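Local coordinates for protein bifunctional endomannanase/endoglucanase (Caldanaerobius polysaccharolyticus, PDB 3W0K) that probably hydrolyses beta-1,4 links in mannan and cellulose-type polysaccharides, as a glycoside hydrolase of family 5, at residues M1-V13 against E285-I299. Sequence-based numbering, arbitrary orientation.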
loop_
_atom_site.group_PDB
_atom_site.type_symbol
_atom_site.label_atom_id
_atom_site.label_comp_id
_atom_site.label_asym_id
_atom_site.label_seq_id
_atom_site.Cartn_x
_atom_site.Cartn_y
_atom_site.Cartn_z
ATOM N N MET A 1 -0.695 6.543 -18.557
ATOM C CA MET A 1 0.267 5.475 -18.156
ATOM C C MET A 1 -0.062 4.936 -16.767
ATOM O O MET A 1 -0.161 5.698 -15.802
ATOM C CB MET A 1 1.695 6.010 -18.189
ATOM N N LYS A 2 -0.232 3.621 -16.673
ATOM C CA LYS A 2 -0.550 2.981 -15.402
ATOM C C LYS A 2 0.679 2.926 -14.500
ATOM O O LYS A 2 1.816 2.899 -14.980
ATOM C CB LYS A 2 -1.106 1.574 -15.627
ATOM C CG LYS A 2 -2.328 1.522 -16.531
ATOM C CD LYS A 2 -3.460 2.378 -16.001
ATOM C CE LYS A 2 -4.612 2.420 -16.990
ATOM N NZ LYS A 2 -5.736 3.259 -16.491
ATOM N N LYS A 3 0.437 2.911 -13.194
ATOM C CA LYS A 3 1.508 2.885 -12.203
ATOM C C LYS A 3 1.896 1.479 -11.766
ATOM O O LYS A 3 1.072 0.736 -11.223
ATOM C CB LYS A 3 1.100 3.719 -10.988
ATOM C CG LYS A 3 1.021 5.205 -11.285
ATOM C CD LYS A 3 0.307 5.962 -10.181
ATOM C CE LYS A 3 0.385 7.464 -10.416
ATOM N NZ LYS A 3 -0.239 7.872 -11.707
ATOM N N TYR A 4 3.161 1.132 -11.984
ATOM C CA TYR A 4 3.684 -0.182 -11.615
ATOM C C TYR A 4 4.949 -0.020 -10.798
ATOM O O TYR A 4 5.894 0.648 -11.221
ATOM C CB TYR A 4 4.005 -1.004 -12.863
ATOM C CG TYR A 4 2.822 -1.217 -13.764
ATOM C CD1 TYR A 4 1.848 -2.160 -13.451
ATOM C CD2 TYR A 4 2.667 -0.462 -14.924
ATOM C CE1 TYR A 4 0.742 -2.348 -14.276
ATOM C CE2 TYR A 4 1.569 -0.641 -15.753
ATOM C CZ TYR A 4 0.613 -1.582 -15.424
ATOM O OH TYR A 4 -0.467 -1.757 -16.249
ATOM N N GLY A 5 4.987 -0.651 -9.633
ATOM C CA GLY A 5 6.171 -0.517 -8.817
ATOM C C GLY A 5 6.224 -1.348 -7.561
ATOM O O GLY A 5 5.721 -2.475 -7.505
ATOM N N PHE A 6 6.839 -0.759 -6.540
ATOM C CA PHE A 6 7.041 -1.426 -5.264
ATOM C C PHE A 6 6.887 -0.484 -4.085
ATOM O O PHE A 6 7.012 0.738 -4.219
ATOM C CB PHE A 6 8.478 -1.972 -5.191
ATOM C CG PHE A 6 8.817 -2.966 -6.263
ATOM C CD1 PHE A 6 8.739 -4.330 -6.007
ATOM C CD2 PHE A 6 9.204 -2.541 -7.529
ATOM C CE1 PHE A 6 9.039 -5.258 -7.000
ATOM C CE2 PHE A 6 9.507 -3.458 -8.534
ATOM C CZ PHE A 6 9.424 -4.824 -8.266
ATOM N N ASN A 7 6.600 -1.068 -2.927
ATOM C CA ASN A 7 6.533 -0.307 -1.688
ATOM C C ASN A 7 7.941 -0.422 -1.098
ATOM O O ASN A 7 8.609 -1.449 -1.269
ATOM C CB ASN A 7 5.567 -0.947 -0.687
ATOM C CG ASN A 7 4.115 -0.675 -0.995
ATOM O OD1 ASN A 7 3.473 0.126 -0.317
ATOM N ND2 ASN A 7 3.565 -1.394 -1.970
ATOM N N PHE A 8 8.399 0.637 -0.440
ATOM C CA PHE A 8 9.699 0.636 0.218
ATOM C C PHE A 8 9.467 1.033 1.665
ATOM O O PHE A 8 8.696 1.947 1.952
ATOM C CB PHE A 8 10.688 1.570 -0.479
ATOM C CG PHE A 8 11.303 0.973 -1.716
ATOM C CD1 PHE A 8 12.337 0.048 -1.613
ATOM C CD2 PHE A 8 10.832 1.319 -2.979
ATOM C CE1 PHE A 8 12.897 -0.526 -2.751
ATOM C CE2 PHE A 8 11.381 0.752 -4.126
ATOM C CZ PHE A 8 12.420 -0.174 -4.009
ATOM N N GLN A 9 10.131 0.321 2.568
ATOM C CA GLN A 9 9.973 0.512 4.001
ATOM C C GLN A 9 11.042 1.370 4.693
ATOM O O GLN A 9 11.318 1.189 5.883
ATOM C CB GLN A 9 9.872 -0.873 4.658
ATOM C CG GLN A 9 8.589 -1.669 4.303
ATOM C CD GLN A 9 8.527 -2.175 2.857
ATOM O OE1 GLN A 9 7.475 -2.113 2.211
ATOM N NE2 GLN A 9 9.635 -2.703 2.362
ATOM N N TRP A 10 11.565 2.357 3.971
ATOM C CA TRP A 10 12.614 3.241 4.487
ATOM C C TRP A 10 12.266 4.017 5.759
ATOM O O TRP A 10 13.148 4.309 6.564
ATOM C CB TRP A 10 13.064 4.215 3.397
ATOM C CG TRP A 10 13.456 3.547 2.107
ATOM C CD1 TRP A 10 14.018 2.311 1.955
ATOM C CD2 TRP A 10 13.311 4.087 0.790
ATOM N NE1 TRP A 10 14.232 2.048 0.621
ATOM C CE2 TRP A 10 13.807 3.122 -0.115
ATOM C CE3 TRP A 10 12.811 5.295 0.285
ATOM C CZ2 TRP A 10 13.818 3.328 -1.498
ATOM C CZ3 TRP A 10 12.821 5.500 -1.092
ATOM C CH2 TRP A 10 13.321 4.520 -1.966
ATOM N N MET A 11 10.988 4.345 5.941
ATOM C CA MET A 11 10.533 5.087 7.123
ATOM C C MET A 11 9.226 4.444 7.592
ATOM O O MET A 11 8.316 5.109 8.097
ATOM C CB MET A 11 10.306 6.562 6.753
ATOM C CG MET A 11 10.139 7.494 7.945
ATOM S SD MET A 11 9.713 9.202 7.504
ATOM C CE MET A 11 11.096 9.628 6.564
ATOM N N TYR A 12 9.197 3.121 7.492
ATOM C CA TYR A 12 8.034 2.303 7.817
ATOM C C TYR A 12 7.627 2.158 9.286
ATOM O O TYR A 12 6.456 2.338 9.621
ATOM C CB TYR A 12 8.241 0.927 7.178
ATOM C CG TYR A 12 7.099 -0.041 7.327
ATOM C CD1 TYR A 12 5.794 0.330 7.012
ATOM C CD2 TYR A 12 7.329 -1.344 7.762
ATOM C CE1 TYR A 12 4.750 -0.569 7.128
ATOM C CE2 TYR A 12 6.290 -2.256 7.878
ATOM C CZ TYR A 12 5.001 -1.862 7.561
ATOM O OH TYR A 12 3.965 -2.755 7.691
ATOM N N VAL A 13 8.571 1.792 10.147
ATOM C CA VAL A 13 8.274 1.613 11.567
ATOM C C VAL A 13 9.328 2.290 12.435
ATOM O O VAL A 13 10.524 2.032 12.298
ATOM C CB VAL A 13 8.186 0.108 11.948
ATOM C CG1 VAL A 13 8.000 -0.051 13.453
ATOM C CG2 VAL A 13 7.023 -0.555 11.223
ATOM N N GLU A 285 -6.822 -3.653 -16.490
ATOM C CA GLU A 285 -5.958 -2.518 -16.806
ATOM C C GLU A 285 -5.638 -1.739 -15.529
ATOM O O GLU A 285 -5.700 -0.509 -15.491
ATOM C CB GLU A 285 -6.583 -1.612 -17.873
ATOM C CG GLU A 285 -6.690 -2.276 -19.243
ATOM C CD GLU A 285 -7.135 -1.324 -20.342
ATOM O OE1 GLU A 285 -7.118 -0.093 -20.128
ATOM O OE2 GLU A 285 -7.496 -1.814 -21.434
ATOM N N TRP A 286 -5.314 -2.487 -14.479
ATOM C CA TRP A 286 -4.972 -1.913 -13.185
ATOM C C TRP A 286 -3.474 -1.917 -12.945
ATOM O O TRP A 286 -2.782 -2.887 -13.269
ATOM C CB TRP A 286 -5.589 -2.725 -12.049
ATOM C CG TRP A 286 -7.069 -2.631 -11.886
ATOM C CD1 TRP A 286 -7.937 -1.847 -12.588
ATOM C CD2 TRP A 286 -7.855 -3.351 -10.931
ATOM N NE1 TRP A 286 -9.220 -2.035 -12.126
ATOM C CE2 TRP A 286 -9.196 -2.955 -11.109
ATOM C CE3 TRP A 286 -7.552 -4.296 -9.939
ATOM C CZ2 TRP A 286 -10.239 -3.469 -10.330
ATOM C CZ3 TRP A 286 -8.589 -4.810 -9.165
ATOM C CH2 TRP A 286 -9.917 -4.393 -9.367
ATOM N N GLY A 287 -2.990 -0.840 -12.336
ATOM C CA GLY A 287 -1.590 -0.756 -11.978
ATOM C C GLY A 287 -1.464 -1.501 -10.658
ATOM O O GLY A 287 -2.462 -1.714 -9.958
ATOM N N TYR A 288 -0.247 -1.886 -10.300
ATOM C CA TYR A 288 -0.030 -2.626 -9.061
ATOM C C TYR A 288 1.357 -2.400 -8.479
ATOM O O TYR A 288 2.313 -2.147 -9.210
ATOM C CB TYR A 288 -0.284 -4.126 -9.283
ATOM C CG TYR A 288 0.316 -4.689 -10.556
ATOM C CD1 TYR A 288 1.655 -5.067 -10.612
ATOM C CD2 TYR A 288 -0.467 -4.859 -11.696
ATOM C CE1 TYR A 288 2.204 -5.605 -11.778
ATOM C CE2 TYR A 288 0.071 -5.399 -12.867
ATOM C CZ TYR A 288 1.403 -5.768 -12.897
ATOM O OH TYR A 288 1.934 -6.310 -14.045
ATOM N N SER A 289 1.448 -2.487 -7.154
ATOM C CA SER A 289 2.701 -2.277 -6.436
ATOM C C SER A 289 2.938 -3.413 -5.441
ATOM O O SER A 289 2.143 -3.618 -4.525
ATOM C CB SER A 289 2.645 -0.933 -5.699
ATOM O OG SER A 289 3.872 -0.631 -5.064
ATOM N N LEU A 290 4.026 -4.155 -5.637
ATOM C CA LEU A 290 4.371 -5.277 -4.763
ATOM C C LEU A 290 4.791 -4.743 -3.391
ATOM O O LEU A 290 5.421 -3.683 -3.300
ATOM C CB LEU A 290 5.503 -6.100 -5.393
ATOM C CG LEU A 290 5.640 -7.559 -4.947
ATOM C CD1 LEU A 290 4.446 -8.375 -5.423
ATOM C CD2 LEU A 290 6.924 -8.141 -5.506
ATOM N N TRP A 291 4.450 -5.469 -2.329
ATOM C CA TRP A 291 4.778 -5.015 -0.976
ATOM C C TRP A 291 6.271 -4.815 -0.701
ATOM O O TRP A 291 6.648 -3.857 -0.031
ATOM C CB TRP A 291 4.136 -5.915 0.085
ATOM C CG TRP A 291 4.499 -5.509 1.486
ATOM C CD1 TRP A 291 5.102 -6.285 2.430
ATOM C CD2 TRP A 291 4.334 -4.211 2.079
ATOM N NE1 TRP A 291 5.333 -5.553 3.573
ATOM C CE2 TRP A 291 4.871 -4.277 3.382
ATOM C CE3 TRP A 291 3.790 -2.998 1.633
ATOM C CZ2 TRP A 291 4.881 -3.175 4.246
ATOM C CZ3 TRP A 291 3.800 -1.900 2.493
ATOM C CH2 TRP A 291 4.343 -1.999 3.785
ATOM N N ASN A 292 7.114 -5.722 -1.185
ATOM C CA ASN A 292 8.562 -5.581 -0.987
ATOM C C ASN A 292 9.286 -5.651 -2.325
ATOM O O ASN A 292 8.750 -6.174 -3.309
ATOM C CB ASN A 292 9.149 -6.731 -0.147
ATOM C CG ASN A 292 8.731 -6.712 1.307
ATOM O OD1 ASN A 292 8.690 -7.761 1.945
ATOM N ND2 ASN A 292 8.488 -5.530 1.859
ATOM N N PHE A 293 10.487 -5.078 -2.360
ATOM C CA PHE A 293 11.361 -5.173 -3.523
ATOM C C PHE A 293 12.307 -6.254 -2.992
ATOM O O PHE A 293 12.377 -7.358 -3.527
ATOM C CB PHE A 293 12.114 -3.868 -3.786
ATOM C CG PHE A 293 13.163 -3.993 -4.848
ATOM C CD1 PHE A 293 12.805 -4.255 -6.165
ATOM C CD2 PHE A 293 14.515 -3.911 -4.522
ATOM C CE1 PHE A 293 13.779 -4.439 -7.146
ATOM C CE2 PHE A 293 15.498 -4.093 -5.493
ATOM C CZ PHE A 293 15.125 -4.358 -6.809
ATOM N N LYS A 294 13.013 -5.925 -1.912
ATOM C CA LYS A 294 13.876 -6.877 -1.222
ATOM C C LYS A 294 13.056 -7.258 0.005
ATOM O O LYS A 294 12.380 -6.406 0.589
ATOM C CB LYS A 294 15.198 -6.233 -0.790
ATOM C CG LYS A 294 16.229 -6.158 -1.897
ATOM C CD LYS A 294 17.498 -5.469 -1.433
ATOM C CE LYS A 294 17.279 -3.982 -1.244
ATOM N NZ LYS A 294 18.537 -3.304 -0.828
ATOM N N GLY A 295 13.062 -8.538 0.360
ATOM C CA GLY A 295 12.293 -8.982 1.509
ATOM C C GLY A 295 11.387 -10.151 1.169
ATOM O O GLY A 295 11.284 -10.533 0.004
ATOM N N PRO A 296 10.686 -10.720 2.165
ATOM C CA PRO A 296 9.778 -11.860 1.986
ATOM C C PRO A 296 8.716 -11.695 0.901
ATOM O O PRO A 296 8.399 -12.655 0.199
ATOM C CB PRO A 296 9.152 -12.012 3.371
ATOM C CG PRO A 296 10.248 -11.559 4.280
ATOM C CD PRO A 296 10.745 -10.319 3.581
ATOM N N PHE A 297 8.150 -10.494 0.786
ATOM C CA PHE A 297 7.127 -10.203 -0.222
ATOM C C PHE A 297 7.736 -9.587 -1.483
ATOM O O PHE A 297 7.016 -8.991 -2.293
ATOM C CB PHE A 297 6.090 -9.213 0.329
ATOM C CG PHE A 297 5.122 -9.806 1.313
ATOM C CD1 PHE A 297 5.442 -9.887 2.663
ATOM C CD2 PHE A 297 3.866 -10.234 0.894
ATOM C CE1 PHE A 297 4.519 -10.383 3.588
ATOM C CE2 PHE A 297 2.936 -10.731 1.807
ATOM C CZ PHE A 297 3.265 -10.805 3.158
ATOM N N GLY A 298 9.047 -9.732 -1.661
ATOM C CA GLY A 298 9.700 -9.137 -2.819
ATOM C C GLY A 298 10.133 -10.067 -3.937
ATOM O O GLY A 298 9.714 -11.224 -4.009
ATOM N N ILE A 299 10.941 -9.529 -4.847
ATOM C CA ILE A 299 11.458 -10.305 -5.972
ATOM C C ILE A 299 12.933 -10.657 -5.781
ATOM O O ILE A 299 13.475 -11.483 -6.515
ATOM C CB ILE A 299 11.296 -9.571 -7.333
ATOM C CG1 ILE A 299 12.078 -8.255 -7.346
ATOM C CG2 ILE A 299 9.827 -9.339 -7.639
ATOM C CD1 ILE A 299 12.242 -7.655 -8.736
HETATM O O HOH W 1 -6.415 1.862 -14.179
HETATM O O HOH W 2 -7.725 2.261 -18.601
HETATM O O HOH W 3 -2.011 -3.810 -15.810
HETATM O O HOH W 4 10.659 -3.005 -0.303
#
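Y4 turns its ring edge onto the face of Y288, with CD1 over the ring centre, 3.6 Å above the plane, and the two planes 69° apart. The pair lies where the TIM barrel closes: strand 4-7, the first of eight, runs parallel to strand 287-290, the last. Backbone bonds G5 N to Y288 O (3.1 Å), L290 N to G5 O and N7 N to L290 O (2.9 Å) establish the seam. Replacing Y288 with an alanine would probably leave the Y4 edge without its aromatic face and L325 O without its hydroxyl partner. Farther along, the F293 edge meets the F6 face, its CD1 3.8 Å above the ring centre with planes nearly perpendicular, while F8 CE1 packs on F293 CB; helix 25-33 adjoins this cluster. Beyond the strands, W291, beside a bound Tris molecule that may mark a pocket, has CG anti to its backbone N (chi1 178°), which sends the indole back to Y12; the W291 edge meets the Y12 face, W291 CZ2 to Y12 CZ 3.6 Å. N7 OD1 bonds R40, and ND2 bonds G257 O as well as L290 O, the latter at 3.2 Å from above the carbonyl plane, 62° out of it.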